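Local coordinates for protein enoyl CoA hydratase/isomerase (Crotonase) (Legionella pneumophila subsp. pneumophila, PDB 3I47) that probably acts on acyl-CoA thioesters as an enoyl-CoA hydratase or isomerase of the crotonase family, at residues A[118-132]-A[179-193]. Residues are numbered along the deposited sequence; the frame is centred on the assembly and turned at random.
Sequences AAACDIAIASTSARF and LVQHCVPDDTLLEFT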
ATOM      1  N   ALA A 118      -2.670   3.479  -2.841  1.00 17.04           N
ATOM      2  CA  ALA A 118      -1.253   3.831  -2.908  1.00 17.18           C
ATOM      3  C   ALA A 118      -0.793   4.474  -1.601  1.00 16.25           C
ATOM      4  O   ALA A 118       0.286   4.180  -1.111  1.00 16.83           O
ATOM      5  CB  ALA A 118      -0.977   4.767  -4.100  1.00 17.48           C
ATOM      6  N   ALA A 119      -1.625   5.344  -1.025  1.00 14.78           N
ATOM      7  CA  ALA A 119      -1.285   5.994   0.239  1.00 14.64           C
ATOM      8  C   ALA A 119      -1.329   5.052   1.452  1.00 14.87           C
ATOM      9  O   ALA A 119      -0.576   5.234   2.409  1.00 15.96           O
ATOM     10  CB  ALA A 119      -2.202   7.205   0.463  1.00 14.74           C
ATOM     11  N   ALA A 120      -2.211   4.048   1.428  1.00 14.13           N
ATOM     12  CA  ALA A 120      -2.348   3.137   2.554  1.00 13.70           C
ATOM     13  C   ALA A 120      -1.181   2.166   2.646  1.00 14.00           C
ATOM     14  O   ALA A 120      -0.826   1.708   3.740  1.00 15.09           O
ATOM     15  CB  ALA A 120      -3.664   2.351   2.432  1.00 13.96           C
ATOM     16  N   CYS A 121      -0.617   1.829   1.488  1.00 13.18           N
ATOM     17  CA  CYS A 121       0.556   0.950   1.434  1.00 13.01           C
ATOM     18  C   CYS A 121       1.786   1.678   1.977  1.00 14.00           C
ATOM     19  O   CYS A 121       1.845   2.908   1.964  1.00 14.81           O
ATOM     20  CB  CYS A 121       0.824   0.494   0.003  1.00 13.29           C
ATOM     21  SG  CYS A 121      -0.393  -0.715  -0.591  1.00 14.28           S
ATOM     22  N   ASP A 122       2.771   0.915   2.436  1.00 13.93           N
ATOM     23  CA  ASP A 122       4.016   1.533   2.925  1.00 14.13           C
ATOM     24  C   ASP A 122       4.744   2.261   1.798  1.00 13.88           C
ATOM     25  O   ASP A 122       5.326   3.331   2.007  1.00 14.25           O
ATOM     26  CB  ASP A 122       4.995   0.500   3.479  1.00 15.26           C
ATOM     27  CG  ASP A 122       4.475  -0.238   4.685  1.00 15.41           C
ATOM     28  OD1 ASP A 122       3.846   0.380   5.575  1.00 16.89           O
ATOM     29  OD2 ASP A 122       4.740  -1.453   4.737  1.00 15.32           O
ATOM     30  N   ILE A 123       4.735   1.643   0.622  1.00 13.71           N
ATOM     31  CA  ILE A 123       5.547   2.078  -0.505  1.00 13.32           C
ATOM     32  C   ILE A 123       4.671   2.055  -1.747  1.00 13.95           C
ATOM     33  O   ILE A 123       3.898   1.117  -1.929  1.00 14.68           O
ATOM     34  CB  ILE A 123       6.744   1.133  -0.747  1.00 14.22           C
ATOM     35  CG1 ILE A 123       7.679   1.100   0.473  1.00 15.33           C
ATOM     36  CG2 ILE A 123       7.510   1.527  -2.018  1.00 15.61           C
ATOM     37  CD1 ILE A 123       8.574  -0.162   0.504  1.00 14.34           C
ATOM     38  N   ALA A 124       4.784   3.079  -2.587  1.00 13.27           N
ATOM     39  CA  ALA A 124       4.111   3.064  -3.878  1.00 13.29           C
ATOM     40  C   ALA A 124       5.123   3.344  -4.980  1.00 13.37           C
ATOM     41  O   ALA A 124       6.002   4.209  -4.839  1.00 13.94           O
ATOM     42  CB  ALA A 124       2.921   4.065  -3.916  1.00 14.10           C
ATOM     43  N   ILE A 125       5.015   2.568  -6.054  1.00 13.38           N
ATOM     44  CA  ILE A 125       5.896   2.643  -7.202  1.00 13.64           C
ATOM     45  C   ILE A 125       5.003   2.962  -8.389  1.00 14.01           C
ATOM     46  O   ILE A 125       4.014   2.253  -8.623  1.00 14.99           O
ATOM     47  CB  ILE A 125       6.586   1.279  -7.446  1.00 13.92           C
ATOM     48  CG1 ILE A 125       7.440   0.859  -6.231  1.00 14.33           C
ATOM     49  CG2 ILE A 125       7.447   1.336  -8.729  1.00 14.40           C
ATOM     50  CD1 ILE A 125       7.927  -0.609  -6.274  1.00 15.31           C
ATOM     51  N   ALA A 126       5.324   4.027  -9.123  1.00 13.94           N
ATOM     52  CA  ALA A 126       4.515   4.438 -10.268  1.00 14.33           C
ATOM     53  C   ALA A 126       5.313   4.372 -11.557  1.00 15.00           C
ATOM     54  O   ALA A 126       6.528   4.635 -11.559  1.00 16.30           O
ATOM     55  CB  ALA A 126       3.989   5.844 -10.053  1.00 14.95           C
ATOM     56  N   SER A 127       4.642   4.017 -12.647  1.00 15.34           N
ATOM     57  CA  SER A 127       5.216   4.191 -13.975  1.00 15.19           C
ATOM     58  C   SER A 127       5.203   5.690 -14.304  1.00 15.35           C
ATOM     59  O   SER A 127       4.425   6.462 -13.725  1.00 15.47           O
ATOM     60  CB  SER A 127       4.401   3.409 -15.009  1.00 16.56           C
ATOM     61  OG  SER A 127       3.081   3.894 -15.006  1.00 24.78           O
ATOM     62  N   THR A 128       6.070   6.106 -15.222  1.00 16.41           N
ATOM     63  CA  THR A 128       6.182   7.530 -15.556  1.00 17.55           C
ATOM     64  C   THR A 128       4.863   8.098 -16.088  1.00 18.97           C
ATOM     65  O   THR A 128       4.592   9.294 -15.932  1.00 20.16           O
ATOM     66  CB  THR A 128       7.307   7.788 -16.588  1.00 18.79           C
ATOM     67  OG1 THR A 128       7.059   7.025 -17.769  1.00 27.72           O
ATOM     68  CG2 THR A 128       8.661   7.394 -16.017  1.00 27.01           C
ATOM     69  N   SER A 129       4.046   7.240 -16.684  1.00 18.74           N
ATOM     70  CA  SER A 129       2.777   7.670 -17.279  1.00 19.06           C
ATOM     71  C   SER A 129       1.584   7.627 -16.313  1.00 18.35           C
ATOM     72  O   SER A 129       0.462   7.978 -16.708  1.00 18.94           O
ATOM     73  CB  SER A 129       2.479   6.851 -18.543  1.00 19.63           C
ATOM     74  OG  SER A 129       3.393   7.172 -19.578  1.00 34.61           O
ATOM     75  N   ALA A 130       1.808   7.210 -15.062  1.00 16.32           N
ATOM     76  CA  ALA A 130       0.732   7.147 -14.052  1.00 15.28           C
ATOM     77  C   ALA A 130       0.174   8.535 -13.730  1.00 15.60           C
ATOM     78  O   ALA A 130       0.902   9.528 -13.787  1.00 15.49           O
ATOM     79  CB  ALA A 130       1.223   6.468 -12.777  1.00 15.60           C
ATOM     80  N   ARG A 131      -1.127   8.597 -13.439  1.00 15.67           N
ATOM     81  CA  ARG A 131      -1.767   9.855 -13.050  0.50 16.35           C
ATOM     82  C   ARG A 131      -2.699   9.596 -11.886  1.00 15.46           C
ATOM     83  O   ARG A 131      -3.250   8.503 -11.741  1.00 16.13           O
ATOM     84  CB  ARG A 131      -2.559  10.500 -14.193  0.50 18.07           C
ATOM     85  CG  ARG A 131      -1.787  10.744 -15.473  0.50 30.73           C
ATOM     86  CD  ARG A 131      -2.290   9.788 -16.521  0.50 20.43           C
ATOM     87  NE  ARG A 131      -3.749   9.733 -16.492  0.50 31.27           N
ATOM     88  CZ  ARG A 131      -4.502   8.959 -17.266  0.50 21.19           C
ATOM     89  NH1 ARG A 131      -5.821   9.005 -17.151  0.50 31.47           N
ATOM     90  NH2 ARG A 131      -3.948   8.157 -18.166  0.50 31.53           N
ATOM     91  N   PHE A 132      -2.858  10.607 -11.037  1.00 13.78           N
ATOM     92  CA  PHE A 132      -3.651  10.467  -9.819  1.00 13.33           C
ATOM     93  C   PHE A 132      -4.683  11.575  -9.720  1.00 13.48           C
ATOM     94  O   PHE A 132      -4.490  12.654 -10.266  1.00 13.65           O
ATOM     95  CB  PHE A 132      -2.728  10.556  -8.595  1.00 13.33           C
ATOM     96  CG  PHE A 132      -1.713   9.448  -8.522  1.00 15.23           C
ATOM     97  CD1 PHE A 132      -0.517   9.546  -9.227  1.00 14.89           C
ATOM     98  CD2 PHE A 132      -1.958   8.318  -7.735  1.00 14.52           C
ATOM     99  CE1 PHE A 132       0.434   8.500  -9.153  1.00 15.57           C
ATOM    100  CE2 PHE A 132      -1.021   7.280  -7.657  1.00 15.47           C
ATOM    101  CZ  PHE A 132       0.171   7.389  -8.355  1.00 15.49           C
ATOM    102  N   LEU A 179       3.740  10.688  -2.293  1.00 16.34           N
ATOM    103  CA  LEU A 179       2.693   9.668  -2.452  1.00 15.72           C
ATOM    104  C   LEU A 179       3.332   8.413  -3.025  1.00 15.11           C
ATOM    105  O   LEU A 179       3.042   7.293  -2.578  1.00 15.87           O
ATOM    106  CB  LEU A 179       1.573  10.161  -3.370  1.00 15.68           C
ATOM    107  CG  LEU A 179       0.434   9.157  -3.635  1.00 15.57           C
ATOM    108  CD1 LEU A 179      -0.207   8.729  -2.323  1.00 16.04           C
ATOM    109  CD2 LEU A 179      -0.594   9.784  -4.563  1.00 16.38           C
ATOM    110  N   VAL A 180       4.183   8.602  -4.029  1.00 13.54           N
ATOM    111  CA  VAL A 180       4.993   7.488  -4.539  1.00 13.40           C
ATOM    112  C   VAL A 180       6.453   7.762  -4.240  1.00 14.41           C
ATOM    113  O   VAL A 180       6.887   8.933  -4.215  1.00 15.04           O
ATOM    114  CB  VAL A 180       4.786   7.184  -6.053  1.00 15.29           C
ATOM    115  CG1 VAL A 180       3.314   6.986  -6.365  1.00 18.20           C
ATOM    116  CG2 VAL A 180       5.365   8.232  -6.916  1.00 18.49           C
ATOM    117  N   GLN A 181       7.204   6.687  -4.014  1.00 14.55           N
ATOM    118  CA  GLN A 181       8.632   6.807  -3.679  1.00 15.46           C
ATOM    119  C   GLN A 181       9.576   6.387  -4.792  1.00 15.27           C
ATOM    120  O   GLN A 181      10.802   6.555  -4.659  1.00 15.71           O
ATOM    121  CB  GLN A 181       8.952   5.999  -2.421  1.00 17.39           C
ATOM    122  CG  GLN A 181       8.292   6.498  -1.145  1.00 20.82           C
ATOM    123  CD  GLN A 181       7.120   5.647  -0.704  1.00 20.70           C
ATOM    124  OE1 GLN A 181       6.295   5.237  -1.511  1.00 21.61           O
ATOM    125  NE2 GLN A 181       7.040   5.385   0.598  1.00 22.23           N
ATOM    126  N   HIS A 182       9.019   5.826  -5.873  1.00 14.61           N
ATOM    127  CA  HIS A 182       9.775   5.413  -7.046  1.00 14.60           C
ATOM    128  C   HIS A 182       8.945   5.683  -8.281  1.00 15.94           C
ATOM    129  O   HIS A 182       7.743   5.414  -8.292  1.00 16.37           O
ATOM    130  CB  HIS A 182      10.085   3.911  -6.998  1.00 15.72           C
ATOM    131  CG  HIS A 182      10.833   3.496  -5.774  1.00 15.85           C
ATOM    132  ND1 HIS A 182      12.206   3.557  -5.687  1.00 17.04           N
ATOM    133  CD2 HIS A 182      10.395   3.047  -4.573  1.00 16.87           C
ATOM    134  CE1 HIS A 182      12.582   3.147  -4.488  1.00 16.28           C
ATOM    135  NE2 HIS A 182      11.504   2.842  -3.789  1.00 16.67           N
ATOM    136  N   CYS A 183       9.593   6.206  -9.316  1.00 16.27           N
ATOM    137  CA  CYS A 183       8.933   6.509 -10.569  1.00 17.71           C
ATOM    138  C   CYS A 183       9.838   5.915 -11.642  1.00 18.96           C
ATOM    139  O   CYS A 183      11.007   6.315 -11.780  1.00 20.96           O
ATOM    140  CB  CYS A 183       8.767   8.025 -10.696  1.00 18.81           C
ATOM    141  SG  CYS A 183       7.849   8.583 -12.148  1.00 28.26           S
ATOM    142  N   VAL A 184       9.317   4.929 -12.364  1.00 18.06           N
ATOM    143  CA  VAL A 184      10.144   4.057 -13.210  1.00 18.11           C
ATOM    144  C   VAL A 184       9.543   3.909 -14.614  1.00 17.56           C
ATOM    145  O   VAL A 184       8.357   4.200 -14.819  1.00 17.34           O
ATOM    146  CB  VAL A 184      10.346   2.669 -12.533  1.00 18.43           C
ATOM    147  CG1 VAL A 184      11.030   2.827 -11.164  1.00 20.31           C
ATOM    148  CG2 VAL A 184       9.014   1.963 -12.379  1.00 19.77           C
ATOM    149  N   PRO A 185      10.349   3.484 -15.612  1.00 17.56           N
ATOM    150  CA  PRO A 185       9.840   3.390 -16.978  1.00 17.75           C
ATOM    151  C   PRO A 185       8.623   2.483 -17.110  1.00 18.23           C
ATOM    152  O   PRO A 185       8.567   1.431 -16.469  1.00 18.56           O
ATOM    153  CB  PRO A 185      11.036   2.809 -17.750  1.00 18.28           C
ATOM    154  CG  PRO A 185      12.223   3.285 -16.976  1.00 16.37           C
ATOM    155  CD  PRO A 185      11.783   3.147 -15.551  1.00 17.99           C
ATOM    156  N   ASP A 186       7.664   2.905 -17.936  1.00 17.84           N
ATOM    157  CA  ASP A 186       6.406   2.176 -18.144  1.00 18.81           C
ATOM    158  C   ASP A 186       6.576   0.670 -18.425  1.00 19.18           C
ATOM    159  O   ASP A 186       5.912  -0.178 -17.813  1.00 18.86           O
ATOM    160  CB  ASP A 186       5.628   2.794 -19.319  1.00 20.56           C
ATOM    161  CG  ASP A 186       5.074   4.193 -19.023  1.00 26.64           C
ATOM    162  OD1 ASP A 186       5.232   4.716 -17.906  1.00 22.43           O
ATOM    163  OD2 ASP A 186       4.452   4.774 -19.940  1.00 22.50           O
ATOM    164  N   ASP A 187       7.455   0.337 -19.363  1.00 19.67           N
ATOM    165  CA  ASP A 187       7.502  -1.033 -19.862  1.00 21.40           C
ATOM    166  C   ASP A 187       8.230  -1.974 -18.920  1.00 20.15           C
ATOM    167  O   ASP A 187       8.210  -3.189 -19.137  1.00 21.28           O
ATOM    168  CB  ASP A 187       8.104  -1.092 -21.264  1.00 24.54           C
ATOM    169  CG  ASP A 187       7.228  -0.416 -22.307  1.00 28.87           C
ATOM    170  OD1 ASP A 187       6.026  -0.157 -22.045  1.00 26.96           O
ATOM    171  OD2 ASP A 187       7.750  -0.145 -23.404  1.00 27.00           O
ATOM    172  N   THR A 188       8.859  -1.426 -17.876  1.00 17.94           N
ATOM    173  CA  THR A 188       9.536  -2.271 -16.878  1.00 16.80           C
ATOM    174  C   THR A 188       9.041  -2.076 -15.438  1.00 14.73           C
ATOM    175  O   THR A 188       9.720  -2.425 -14.472  1.00 13.96           O
ATOM    176  CB  THR A 188      11.062  -2.158 -16.973  1.00 17.91           C
ATOM    177  OG1 THR A 188      11.433  -0.779 -17.085  1.00 23.05           O
ATOM    178  CG2 THR A 188      11.574  -2.932 -18.177  1.00 22.99           C
ATOM    179  N   LEU A 189       7.825  -1.550 -15.300  1.00 13.94           N
ATOM    180  CA  LEU A 189       7.232  -1.342 -13.986  1.00 13.75           C
ATOM    181  C   LEU A 189       7.142  -2.648 -13.194  1.00 13.67           C
ATOM    182  O   LEU A 189       7.553  -2.696 -12.028  1.00 13.22           O
ATOM    183  CB  LEU A 189       5.843  -0.697 -14.129  1.00 14.11           C
ATOM    184  CG  LEU A 189       5.037  -0.475 -12.842  1.00 13.50           C
ATOM    185  CD1 LEU A 189       5.745   0.509 -11.892  1.00 14.25           C
ATOM    186  CD2 LEU A 189       3.636   0.045 -13.186  1.00 14.48           C
ATOM    187  N   LEU A 190       6.608  -3.695 -13.829  1.00 14.41           N
ATOM    188  CA  LEU A 190       6.482  -4.992 -13.172  1.00 15.35           C
ATOM    189  C   LEU A 190       7.841  -5.552 -12.762  1.00 14.91           C
ATOM    190  O   LEU A 190       8.043  -5.940 -11.606  1.00 14.52           O
ATOM    191  CB  LEU A 190       5.748  -5.990 -14.089  1.00 16.66           C
ATOM    192  CG  LEU A 190       5.571  -7.402 -13.517  1.00 19.85           C
ATOM    193  CD1 LEU A 190       4.764  -7.385 -12.228  1.00 17.92           C
ATOM    194  CD2 LEU A 190       4.897  -8.320 -14.554  1.00 18.05           C
ATOM    195  N   GLU A 191       8.785  -5.556 -13.699  1.00 14.91           N
ATOM    196  CA  GLU A 191      10.113  -6.101 -13.427  1.00 14.87           C
ATOM    197  C   GLU A 191      10.784  -5.360 -12.270  1.00 14.37           C
ATOM    198  O   GLU A 191      11.341  -5.981 -11.362  1.00 14.86           O
ATOM    199  CB  GLU A 191      10.989  -6.050 -14.685  1.00 15.36           C
ATOM    200  CG  GLU A 191      10.544  -7.028 -15.786  1.00 20.29           C
ATOM    201  CD  GLU A 191       9.437  -6.499 -16.715  1.00 16.84           C
ATOM    202  OE1 GLU A 191       9.265  -7.130 -17.777  1.00 22.17           O
ATOM    203  OE2 GLU A 191       8.729  -5.494 -16.428  1.00 19.47           O
ATOM    204  N   PHE A 192      10.713  -4.028 -12.286  1.00 13.57           N
ATOM    205  CA  PHE A 192      11.264  -3.229 -11.184  1.00 13.89           C
ATOM    206  C   PHE A 192      10.628  -3.608  -9.838  1.00 13.29           C
ATOM    207  O   PHE A 192      11.311  -3.819  -8.833  1.00 14.03           O
ATOM    208  CB  PHE A 192      11.053  -1.725 -11.447  1.00 15.45           C
ATOM    209  CG  PHE A 192      11.572  -0.843 -10.348  1.00 14.85           C
ATOM    210  CD1 PHE A 192      10.788  -0.543  -9.224  1.00 15.65           C
ATOM    211  CD2 PHE A 192      12.865  -0.325 -10.417  1.00 16.18           C
ATOM    212  CE1 PHE A 192      11.291   0.265  -8.181  1.00 14.93           C
ATOM    213  CE2 PHE A 192      13.370   0.491  -9.400  1.00 15.47           C
ATOM    214  CZ  PHE A 192      12.585   0.787  -8.272  1.00 16.45           C
ATOM    215  N   THR A 193       9.300  -3.675  -9.831  1.00 12.88           N
ATOM    216  CA  THR A 193       8.549  -3.934  -8.617  1.00 13.22           C
ATOM    217  C   THR A 193       8.849  -5.316  -8.046  1.00 14.33           C
ATOM    218  O   THR A 193       9.061  -5.453  -6.841  1.00 14.22           O
ATOM    219  CB  THR A 193       7.041  -3.774  -8.890  1.00 12.94           C
ATOM    220  OG1 THR A 193       6.798  -2.416  -9.253  1.00 13.99           O
ATOM    221  CG2 THR A 193       6.230  -4.105  -7.643  1.00 13.85           C
TER
HETATM  222  O   HOH W   1       8.302   5.104 -19.762  1.00 37.48           O
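Asp186 has CG anti to its carbonyl carbon (chi1 -69°), which turns the carboxylate toward Thr128 and Ser129. Gln181 is bent at chi2 (104°), and this brings its amide back to Asp122 and Ala124. These two side chains clamp the ends of a parallel strand pair in the crotonase fold. Strand 182-184 is an edge strand of the main sheet within this chain and runs beside strand 123-127, which pairs on its other side with strand 102-106. Ala126 N donates to His182 O at 2.9 Å, and Ala126 O accepts from Val184 N. Gln181 N donates to Ala124 O just ahead of them. Before the strand, Gln181 bonds with both ends of its amide. NE2 meets a lone pair of Asp122 O in the carbonyl plane, and OE1 takes Ala124 N at 2.8 Å. The carboxylate of Asp122 forms a salt bridge with Lys212. Ile125 lies on the same sheet face as His182, under helix 189-201. Its CG2 touches Leu189 CD1 at 3.7 Å, and its CD1 meets the edge of the Phe192 ring in plane. Val184 CG1 sits over the centre of one face of that ring. On the other face of the sheet, Val180 CG1 touches Ala124, Ala126 and Phe132. Leu179 CD2 makes a CH-pi contact over a face of the Phe132 ring, 4.1 Å from its centroid. Past the strand, Asp186 grips the turn 127-130. Its OD1 accepts Ser129 N on the syn lone pair and Thr128 OG1 from above the carboxylate plane. A water also joins Thr128 OG1 to Asp186 N. The syn lone pair of Asp186 OD2 receives Ser129 OG at 2.6 Å.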